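Local coordinates for WYL1 (Ruminococcus sp., PDB 6OAW), which is a WYL-domain accessory protein that probably modulates the Type VI-D CRISPR-Cas system, at residues S31-I36 / N129-R134; S61-A66 / N88-W93; E179-I184 / M235-V240; K253-R258 / F302-S307. One frame throughout, in Å; residues are numbered along the deposited sequence. Where two conformers were deposited one is given.

Contact 1: residues S31-I36 / N129-R134; sequences SAYSVI and NAVRVR
The Tyr33 ring carries Val131 on one of its faces: methyl CG1 stands 3.8 Å from the centroid of the Tyr33 ring and only 9° off the ring normal, a CH-pi contact made almost exactly over the centre. Val133 meets the same ring obliquely, bringing its CG2 to 3.6 Å from Tyr33 CD1. The second methyl of Val131, CG2, reaches back to the root of the tyrosine and lies 4.0 Å from Tyr33 CB. Tyr33 reaches the strand because its CG is anti to the backbone N (chi1 179°), which carries the ring off the helix and across the two valines. The residue types fit the job: a broad aromatic surface accepts methyl groups, while beta-branched valines, at home in a strand, offer compact ones. Being two positions apart, Val131 and Val133 both point toward the helix, whereas Arg132 between them points away and bonds through NE to Ser25 OG. Strand 131-136 pairs antiparallel with strand 23-28, and the turn of helix 30-44 bearing Tyr33 packs against this two-stranded sheet. Val133 goes deeper than Val131, also touching Met55 and Leu59 of helix 55-71, while Ile36 lies on Leu28 and on helix 161-172.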
# COMPACT_ATOMS: atom_id res chain seq x y z
N SER B 31 -0.24 14.20 2.32
CA SER B 31 0.25 12.81 2.10
C SER B 31 0.67 12.65 0.64
O SER B 31 1.78 12.17 0.39
CB SER B 31 -0.71 11.77 2.59
OG SER B 31 -1.94 11.79 1.88
N ALA B 32 -0.12 13.14 -0.30
CA ALA B 32 0.22 13.13 -1.75
C ALA B 32 1.47 13.97 -2.02
O ALA B 32 2.36 13.51 -2.79
CB ALA B 32 -0.94 13.58 -2.57
N TYR B 33 1.57 15.16 -1.44
CA TYR B 33 2.74 16.04 -1.62
C TYR B 33 4.01 15.30 -1.19
O TYR B 33 5.01 15.38 -1.88
CB TYR B 33 2.61 17.33 -0.81
CG TYR B 33 3.78 18.27 -0.94
CD1 TYR B 33 4.02 18.98 -2.11
CD2 TYR B 33 4.67 18.44 0.11
CE1 TYR B 33 5.07 19.87 -2.21
CE2 TYR B 33 5.73 19.33 0.02
CZ TYR B 33 5.92 20.05 -1.14
OH TYR B 33 6.97 20.92 -1.26
N SER B 34 3.98 14.67 -0.03
CA SER B 34 5.17 14.04 0.58
C SER B 34 5.56 12.79 -0.25
O SER B 34 6.75 12.54 -0.40
CB SER B 34 4.93 13.74 2.02
OG SER B 34 4.07 12.64 2.08
N VAL B 35 4.60 12.05 -0.81
CA VAL B 35 4.92 10.95 -1.77
C VAL B 35 5.63 11.51 -3.01
O VAL B 35 6.66 10.94 -3.42
CB VAL B 35 3.68 10.12 -2.15
CG1 VAL B 35 4.01 9.13 -3.27
CG2 VAL B 35 3.13 9.36 -0.95
N ILE B 36 5.15 12.61 -3.57
CA ILE B 36 5.74 13.21 -4.81
C ILE B 36 7.16 13.75 -4.54
O ILE B 36 8.02 13.46 -5.34
CB ILE B 36 4.77 14.26 -5.37
CG1 ILE B 36 3.53 13.58 -5.93
CG2 ILE B 36 5.43 15.15 -6.40
CD1 ILE B 36 2.37 14.53 -6.11
N ASN B 129 -5.46 20.58 5.48
CA ASN B 129 -4.49 21.69 5.34
C ASN B 129 -3.70 21.42 4.04
O ASN B 129 -2.64 20.79 4.13
CB ASN B 129 -3.61 21.84 6.59
CG ASN B 129 -4.31 21.96 7.93
OD1 ASN B 129 -5.34 22.64 8.11
ND2 ASN B 129 -3.71 21.37 8.96
N ALA B 130 -4.24 21.82 2.89
CA ALA B 130 -3.68 21.50 1.55
C ALA B 130 -2.35 22.19 1.32
O ALA B 130 -2.16 23.32 1.80
CB ALA B 130 -4.63 21.91 0.47
N VAL B 131 -1.45 21.52 0.60
CA VAL B 131 -0.17 22.12 0.14
C VAL B 131 -0.41 22.67 -1.26
O VAL B 131 -0.79 21.89 -2.14
CB VAL B 131 0.99 21.11 0.13
CG1 VAL B 131 2.31 21.81 -0.17
CG2 VAL B 131 1.07 20.30 1.42
N ARG B 132 -0.15 23.96 -1.43
CA ARG B 132 -0.19 24.73 -2.68
C ARG B 132 0.98 24.29 -3.56
O ARG B 132 2.10 24.68 -3.22
CB ARG B 132 -0.03 26.20 -2.26
CG ARG B 132 -0.44 27.21 -3.32
CD ARG B 132 0.14 28.59 -3.09
NE ARG B 132 -0.02 29.35 -4.31
CZ ARG B 132 0.38 30.61 -4.49
NH1 ARG B 132 0.20 31.20 -5.65
NH2 ARG B 132 0.96 31.27 -3.49
N VAL B 133 0.77 23.50 -4.60
CA VAL B 133 1.89 23.10 -5.50
C VAL B 133 1.75 23.86 -6.82
O VAL B 133 0.66 23.83 -7.44
CB VAL B 133 1.94 21.57 -5.71
CG1 VAL B 133 3.14 21.16 -6.56
CG2 VAL B 133 1.98 20.86 -4.37
N ARG B 134 2.82 24.54 -7.20
CA ARG B 134 2.83 25.52 -8.32
C ARG B 134 3.37 24.77 -9.53
O ARG B 134 4.60 24.55 -9.60
CB ARG B 134 3.66 26.77 -7.98
CG ARG B 134 2.88 27.85 -7.24

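Contact 2: residues S61-A66 / N88-W93; sequences SIFDSA and NAFVEW
Phe90 presents a face to Ala66 and its CE1-CZ edge to Phe63. From CB the chain leaves with CG anti to the carbonyl carbon (chi1 -74°), and the touching begins further out, at CD2. This atom lies 3.9 Å from Ala66 CB, and the next, CE2, closes to 3.5 Å from the same Ala66 CB. Ala66 thus lies over one face of the Phe90 ring, displaced toward the CD2-CE2 side, and its backbone carbon is above that face as well. The small alanine suits this place, since it lets the ring come right up to the helix backbone. At the edge, CE1 is 4.0 Å from Phe63 CZ, and at the tip Phe90 CZ comes to 3.6 Å from Phe63 CE2. That tip stands above the face of Phe63, off its centre. The pair is therefore T-shaped, with the edge of Phe90 turned to the face of Phe63, the centroids of the two rings 5.3 Å apart and their planes at 63°. Phe164 makes a further edge-to-face pair with Phe90, and Tyr67 and Ser70 of helix 55-71 also touch it. All three residues of the contact are buried. The arrangement is an aromatic cluster of the kind common in helical cores, here joining helix 55-71 to the loop that leads into helix 92-96.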
# COMPACT_ATOMS: atom_id res chain seq x y z
N SER B 61 6.01 14.90 -16.35
CA SER B 61 6.36 13.50 -16.70
C SER B 61 5.24 12.57 -16.23
O SER B 61 4.87 11.66 -16.97
CB SER B 61 7.66 13.08 -16.08
OG SER B 61 8.72 13.81 -16.63
N ILE B 62 4.78 12.76 -14.99
CA ILE B 62 3.72 11.89 -14.41
C ILE B 62 2.47 12.04 -15.28
O ILE B 62 1.94 11.01 -15.74
CB ILE B 62 3.43 12.26 -12.95
CG1 ILE B 62 4.63 11.95 -12.05
CG2 ILE B 62 2.17 11.55 -12.45
CD1 ILE B 62 4.49 12.46 -10.64
N PHE B 63 2.05 13.29 -15.51
CA PHE B 63 0.88 13.61 -16.34
C PHE B 63 1.06 12.98 -17.72
O PHE B 63 0.13 12.30 -18.12
CB PHE B 63 0.62 15.11 -16.43
CG PHE B 63 -0.64 15.41 -17.19
CD1 PHE B 63 -0.62 15.44 -18.57
CD2 PHE B 63 -1.83 15.57 -16.51
CE1 PHE B 63 -1.80 15.62 -19.27
CE2 PHE B 63 -3.01 15.78 -17.22
CZ PHE B 63 -2.99 15.81 -18.59
N ASP B 64 2.21 13.13 -18.38
CA ASP B 64 2.42 12.70 -19.78
C ASP B 64 2.30 11.18 -19.86
O ASP B 64 1.59 10.65 -20.77
CB ASP B 64 3.77 13.16 -20.34
CG ASP B 64 3.81 14.65 -20.69
OD1 ASP B 64 2.73 15.27 -20.69
OD2 ASP B 64 4.90 15.17 -20.92
N SER B 65 2.95 10.48 -18.93
CA SER B 65 2.91 9.01 -18.89
C SER B 65 1.49 8.51 -18.66
O SER B 65 1.05 7.62 -19.43
CB SER B 65 3.86 8.52 -17.84
OG SER B 65 5.17 8.84 -18.27
N ALA B 66 0.81 9.00 -17.64
CA ALA B 66 -0.54 8.53 -17.26
C ALA B 66 -1.50 8.81 -18.43
O ALA B 66 -2.34 7.96 -18.72
CB ALA B 66 -0.99 9.21 -16.00
N ASN B 88 -7.23 6.17 -12.24
CA ASN B 88 -8.67 6.43 -12.04
C ASN B 88 -8.99 7.88 -12.43
O ASN B 88 -10.11 8.09 -12.87
CB ASN B 88 -9.08 6.06 -10.62
CG ASN B 88 -8.99 4.57 -10.40
OD1 ASN B 88 -9.30 3.79 -11.31
ND2 ASN B 88 -8.55 4.16 -9.23
N ALA B 89 -8.05 8.83 -12.34
CA ALA B 89 -8.28 10.26 -12.69
C ALA B 89 -8.45 10.44 -14.20
O ALA B 89 -9.11 11.43 -14.59
CB ALA B 89 -7.18 11.14 -12.18
N PHE B 90 -7.83 9.57 -15.00
CA PHE B 90 -8.02 9.55 -16.47
C PHE B 90 -9.25 8.68 -16.79
O PHE B 90 -9.46 7.65 -16.16
CB PHE B 90 -6.74 9.13 -17.19
CG PHE B 90 -5.70 10.22 -17.18
CD1 PHE B 90 -5.75 11.27 -18.10
CD2 PHE B 90 -4.71 10.25 -16.20
CE1 PHE B 90 -4.79 12.28 -18.08
CE2 PHE B 90 -3.77 11.27 -16.18
CZ PHE B 90 -3.80 12.27 -17.12
N VAL B 91 -10.03 9.13 -17.77
CA VAL B 91 -11.44 8.68 -17.95
C VAL B 91 -11.58 8.00 -19.32
O VAL B 91 -12.31 7.02 -19.37
CB VAL B 91 -12.45 9.83 -17.77
CG1 VAL B 91 -13.87 9.29 -17.68
CG2 VAL B 91 -12.17 10.68 -16.54
N GLU B 92 -10.90 8.47 -20.36
CA GLU B 92 -10.94 7.84 -21.71
C GLU B 92 -10.83 6.31 -21.62
O GLU B 92 -11.69 5.62 -22.18
CB GLU B 92 -9.83 8.42 -22.58
CG GLU B 92 -9.72 7.78 -23.95
CD GLU B 92 -10.39 8.53 -25.05
OE1 GLU B 92 -11.52 8.12 -25.45
OE2 GLU B 92 -9.78 9.52 -25.51
N TRP B 93 -9.83 5.77 -20.93
CA TRP B 93 -9.64 4.30 -20.87
C TRP B 93 -10.87 3.67 -20.22
O TRP B 93 -11.19 2.51 -20.58
CB TRP B 93 -8.35 3.89 -20.17
CG TRP B 93 -8.33 4.09 -18.69
CD1 TRP B 93 -7.86 5.19 -18.03
CD2 TRP B 93 -8.67 3.13 -17.67
NE1 TRP B 93 -7.96 5.01 -16.68
CE2 TRP B 93 -8.44 3.75 -16.42
CE3 TRP B 93 -9.14 1.81 -17.68
CZ2 TRP B 93 -8.68 3.10 -15.22
CZ3 TRP B 93 -9.39 1.16 -16.49
CH2 TRP B 93 -9.17 1.80 -15.27

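Contact 3: residues E179-I184 / M235-V240; sequences ERERLI and MYNYLV
A polar contact near the centre of the chain ties helix 177-184 to the beginning of strand 237-243 through Asn237, which is gripped by Glu181 and Arg182. Glu181, extended with CG anti to the backbone N (chi1 -168°), presents one oxygen to two donors: OE1 takes Asn237 ND2 on its anti side at 2.7 Å and Asn237 N on its syn side at 2.9 Å. On the other end of the amide, Arg182 NH1 reaches Asn237 OD1 at 2.8 Å, meeting a lone pair in the carbonyl plane, with the guanidinium and amide planes 88° apart. Asparagine suits the place because one flat group both donates and accepts; Cys178 O and Ser230 OG add a second partner at each end. Gly83 O holds Arg182 NE. The other carboxylate oxygen, Glu181 OE2, lies at the edge of the Tyr236 ring. With an alanine in place of Glu181, the backbone N and ND2 of Asn237 would probably lose a shared acceptor, leaving the strand start less firmly tied to the helix. Two N-H groups converging on one buried oxygen should stabilise the ionised carboxylate, and bonds at both ends of the amide fix its rotation.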
# COMPACT_ATOMS: atom_id res chain seq x y z
N GLU B 179 4.29 0.71 -9.24
CA GLU B 179 3.40 1.40 -10.20
C GLU B 179 3.92 2.82 -10.42
O GLU B 179 4.03 3.20 -11.58
CB GLU B 179 1.94 1.40 -9.74
CG GLU B 179 1.22 0.09 -10.06
CD GLU B 179 -0.07 -0.10 -9.26
OE1 GLU B 179 -0.17 0.43 -8.11
OE2 GLU B 179 -0.99 -0.72 -9.81
N ARG B 180 4.25 3.55 -9.36
CA ARG B 180 4.70 4.95 -9.51
C ARG B 180 5.97 4.97 -10.36
O ARG B 180 6.09 5.84 -11.22
CB ARG B 180 4.90 5.65 -8.16
CG ARG B 180 3.59 5.79 -7.40
CD ARG B 180 3.67 6.68 -6.18
NE ARG B 180 4.91 6.54 -5.44
CZ ARG B 180 5.18 5.64 -4.49
NH1 ARG B 180 4.28 4.72 -4.15
NH2 ARG B 180 6.37 5.64 -3.92
N GLU B 181 6.83 3.98 -10.15
CA GLU B 181 8.13 3.89 -10.86
C GLU B 181 7.90 3.69 -12.37
O GLU B 181 8.66 4.24 -13.17
CB GLU B 181 8.98 2.78 -10.24
CG GLU B 181 10.42 2.83 -10.70
CD GLU B 181 11.21 1.57 -10.41
OE1 GLU B 181 10.79 0.46 -10.86
OE2 GLU B 181 12.22 1.71 -9.70
N ARG B 182 6.84 2.97 -12.75
CA ARG B 182 6.59 2.68 -14.19
C ARG B 182 6.07 3.94 -14.87
O ARG B 182 6.40 4.14 -16.03
CB ARG B 182 5.64 1.49 -14.38
CG ARG B 182 6.17 0.20 -13.78
CD ARG B 182 5.65 -1.01 -14.52
NE ARG B 182 4.26 -1.31 -14.17
CZ ARG B 182 3.86 -1.87 -13.03
NH1 ARG B 182 4.74 -2.19 -12.10
NH2 ARG B 182 2.58 -2.09 -12.81
N LEU B 183 5.33 4.79 -14.18
CA LEU B 183 4.94 6.12 -14.72
C LEU B 183 6.19 6.98 -14.91
O LEU B 183 6.33 7.58 -15.99
CB LEU B 183 3.94 6.79 -13.77
CG LEU B 183 2.54 6.21 -13.79
CD1 LEU B 183 1.67 6.87 -12.72
CD2 LEU B 183 1.91 6.36 -15.17
N ILE B 184 7.09 7.01 -13.93
CA ILE B 184 8.29 7.90 -13.99
C ILE B 184 9.21 7.45 -15.12
O ILE B 184 9.82 8.33 -15.74
CB ILE B 184 9.04 7.90 -12.65
CG1 ILE B 184 8.16 8.39 -11.50
CG2 ILE B 184 10.35 8.67 -12.74
CD1 ILE B 184 8.80 8.15 -10.13
N MSE B 235 7.82 -3.29 -4.92
CA MSE B 235 8.85 -2.24 -4.63
C MSE B 235 9.51 -1.77 -5.93
O MSE B 235 9.43 -0.57 -6.21
CB MSE B 235 9.89 -2.73 -3.61
CG MSE B 235 9.33 -3.10 -2.24
SE MSE B 235 8.60 -1.58 -1.21
CE MSE B 235 6.63 -1.63 -1.23
N TYR B 236 10.13 -2.65 -6.72
CA TYR B 236 10.93 -2.25 -7.90
C TYR B 236 10.51 -3.02 -9.15
O TYR B 236 10.00 -4.14 -9.02
CB TYR B 236 12.42 -2.45 -7.60
CG TYR B 236 12.89 -1.61 -6.44
CD1 TYR B 236 12.92 -0.23 -6.53
CD2 TYR B 236 13.19 -2.20 -5.21
CE1 TYR B 236 13.29 0.57 -5.45
CE2 TYR B 236 13.55 -1.42 -4.12
CZ TYR B 236 13.63 -0.04 -4.24
OH TYR B 236 13.99 0.73 -3.17
N ASN B 237 10.70 -2.39 -10.31
CA ASN B 237 10.54 -3.02 -11.64
C ASN B 237 11.91 -3.43 -12.17
O ASN B 237 12.87 -2.65 -12.07
CB ASN B 237 9.81 -2.11 -12.62
CG ASN B 237 8.45 -1.71 -12.10
OD1 ASN B 237 7.50 -2.49 -12.19
ND2 ASN B 237 8.38 -0.53 -11.51
N TYR B 238 11.98 -4.61 -12.78
CA TYR B 238 13.20 -5.21 -13.38
C TYR B 238 12.91 -5.54 -14.85
O TYR B 238 11.84 -6.08 -15.17
CB TYR B 238 13.61 -6.46 -12.60
CG TYR B 238 13.99 -6.22 -11.17
CD1 TYR B 238 13.00 -6.14 -10.20
CD2 TYR B 238 15.30 -6.04 -10.77
CE1 TYR B 238 13.30 -5.91 -8.87
CE2 TYR B 238 15.63 -5.84 -9.43
CZ TYR B 238 14.62 -5.75 -8.48
OH TYR B 238 14.84 -5.55 -7.14
N LEU B 239 13.86 -5.27 -15.74
CA LEU B 239 13.88 -5.88 -17.09
C LEU B 239 14.63 -7.21 -16.99
O LEU B 239 15.85 -7.19 -16.79
CB LEU B 239 14.58 -4.96 -18.09
CG LEU B 239 14.75 -5.58 -19.47
CD1 LEU B 239 13.42 -6.02 -20.05
CD2 LEU B 239 15.43 -4.60 -20.41
N VAL B 240 13.91 -8.32 -17.09
CA VAL B 240 14.54 -9.65 -17.29
C VAL B 240 14.89 -9.77 -18.77
O VAL B 240 14.05 -9.46 -19.60
CB VAL B 240 13.65 -10.81 -16.80
CG1 VAL B 240 14.33 -12.14 -17.03
CG2 VAL B 240 13.31 -10.66 -15.32

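Contact 4: residues K253-R258 / F302-S307; sequences KADSYR and FGSDES
Asp255 and Ser304 meet through their polar ends, with Asp255 OD1 only 2.5 Å from Ser304 OG. This is the tight part of the contact, and Tyr214 completes it: its OH hydrogen-bonds both Asp255 OD1 and Ser304 OG. Asp255 OD1 is also held from its own strand, where Ser256 N donates to its anti lone pair at 2.8 Å with an N-H...O angle of 149°. A short carboxylate suits the spot, since it can bend back to its neighbour's N-H and still face the loop. Replacing Asp255 with an alanine would probably leave Ser256 N and Tyr214 OH without the oxygen they bond and Ser304 OG without its close neighbour, loosening the hold of the strand on the turn at Ser304. Ser256 adds little across the contact, its N being 4.1 Å from Ser304 OG, but its own hydroxyl bonds Pro300 O, earlier in the same loop. Beyond Ser304 the loop turns outward: Glu306 and Ser307 are exposed, and the side-chain ends of Asp305, Glu306, Ser307 and, on the strand, Lys253 were not modelled, consistent with mobility. At the start of the turn the chain is firm again, as buried Phe302 packs on Gln352 and Tyr355 of helix 350-357. The type I beta turn runs from Phe302 to Asp305, closed by Asp305 N bonding Phe302 O at 3.2 Å, with Ser304 at its third position. The arrangement is a beta turn docked by a serine on a strand of the antiparallel sheet that probably belongs to the WYL domain.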
# COMPACT_ATOMS: atom_id res chain seq x y z
N LYS B 253 24.11 -13.39 -21.78
CA LYS B 253 23.66 -14.21 -20.63
C LYS B 253 22.41 -13.57 -20.00
O LYS B 253 22.31 -12.32 -19.98
CB LYS B 253 24.76 -14.37 -19.57
N ALA B 254 21.50 -14.39 -19.51
CA ALA B 254 20.30 -13.97 -18.78
C ALA B 254 20.70 -13.04 -17.63
O ALA B 254 21.72 -13.30 -16.96
CB ALA B 254 19.55 -15.16 -18.25
N ASP B 255 19.94 -11.98 -17.41
CA ASP B 255 20.14 -11.06 -16.26
C ASP B 255 18.84 -10.32 -15.96
O ASP B 255 17.84 -10.47 -16.74
CB ASP B 255 21.31 -10.12 -16.53
CG ASP B 255 22.13 -9.81 -15.30
OD1 ASP B 255 21.55 -9.72 -14.20
OD2 ASP B 255 23.36 -9.66 -15.45
N SER B 256 18.86 -9.59 -14.85
CA SER B 256 17.75 -8.73 -14.37
C SER B 256 18.28 -7.34 -13.98
O SER B 256 19.02 -7.24 -12.95
CB SER B 256 17.05 -9.44 -13.23
OG SER B 256 15.97 -8.67 -12.70
N TYR B 257 17.88 -6.31 -14.74
CA TYR B 257 18.25 -4.89 -14.53
C TYR B 257 17.06 -4.11 -13.94
O TYR B 257 15.99 -4.10 -14.55
CB TYR B 257 18.67 -4.24 -15.84
CG TYR B 257 19.98 -4.72 -16.39
CD1 TYR B 257 20.05 -5.89 -17.12
CD2 TYR B 257 21.16 -4.06 -16.08
CE1 TYR B 257 21.27 -6.36 -17.61
CE2 TYR B 257 22.38 -4.52 -16.55
CZ TYR B 257 22.43 -5.66 -17.31
OH TYR B 257 23.63 -6.11 -17.74
N ARG B 258 17.27 -3.40 -12.83
CA ARG B 258 16.32 -2.35 -12.36
C ARG B 258 16.04 -1.40 -13.53
O ARG B 258 17.03 -0.89 -14.12
CB ARG B 258 16.92 -1.57 -11.19
CG ARG B 258 17.01 -2.36 -9.89
CD ARG B 258 15.78 -2.19 -9.03
NE ARG B 258 15.62 -0.76 -8.85
CZ ARG B 258 16.06 -0.04 -7.83
NH1 ARG B 258 15.87 1.27 -7.85
NH2 ARG B 258 16.60 -0.62 -6.78
N PHE B 302 17.23 -11.48 -6.59
CA PHE B 302 18.30 -12.38 -6.08
C PHE B 302 18.59 -13.52 -7.06
O PHE B 302 19.64 -14.11 -6.96
CB PHE B 302 17.95 -12.94 -4.69
CG PHE B 302 17.84 -11.86 -3.64
CD1 PHE B 302 18.91 -11.02 -3.38
CD2 PHE B 302 16.65 -11.66 -2.96
CE1 PHE B 302 18.80 -10.01 -2.44
CE2 PHE B 302 16.55 -10.66 -2.01
CZ PHE B 302 17.62 -9.83 -1.75
N GLY B 303 17.72 -13.81 -8.01
CA GLY B 303 17.99 -14.84 -9.04
C GLY B 303 19.31 -14.61 -9.77
O GLY B 303 19.95 -15.62 -10.12
N SER B 304 19.71 -13.34 -9.95
CA SER B 304 20.92 -12.86 -10.69
C SER B 304 22.23 -13.28 -10.01
O SER B 304 23.25 -13.41 -10.73
CB SER B 304 20.86 -11.36 -10.86
OG SER B 304 21.48 -10.99 -12.09
N ASP B 305 22.23 -13.48 -8.68
CA ASP B 305 23.41 -13.92 -7.88
C ASP B 305 23.52 -15.46 -7.92
O ASP B 305 22.62 -16.09 -8.53
CB ASP B 305 23.32 -13.29 -6.47
N GLU B 306 24.55 -16.06 -7.29
CA GLU B 306 24.94 -17.50 -7.44
C GLU B 306 24.56 -18.36 -6.21
O GLU B 306 24.70 -17.88 -5.06
CB GLU B 306 26.44 -17.61 -7.73
CG GLU B 306 26.82 -17.34 -9.19
CD GLU B 306 26.39 -18.41 -10.18
N SER B 307 24.14 -19.61 -6.47
CA SER B 307 23.66 -20.66 -5.52
C SER B 307 24.83 -21.30 -4.73
O SER B 307 25.27 -22.42 -5.09
CB SER B 307 22.86 -21.73 -6.27

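The four contacts step from the helical N-terminal part to the sheet and the loop beyond. Along the chain, contact 2 falls between the two segments of contact 1; contacts 3 and 4 follow. Centres of contacts 1 and 2 lie about 18 Å apart, those of 2 and 3, like 3 and 4, about 17 Å, and those of 1 and 4 about 38 Å, on opposite sides of the chain's centre. Contact 3 is the junction: its helix receives Ser65 OG of contact 2 at Leu183 O and packs Arg180 on Val35 of contact 1, and its strand 237-243 neighbours strand 253-258 of contact 4. Helical region and probable WYL sheet are thus directly connected.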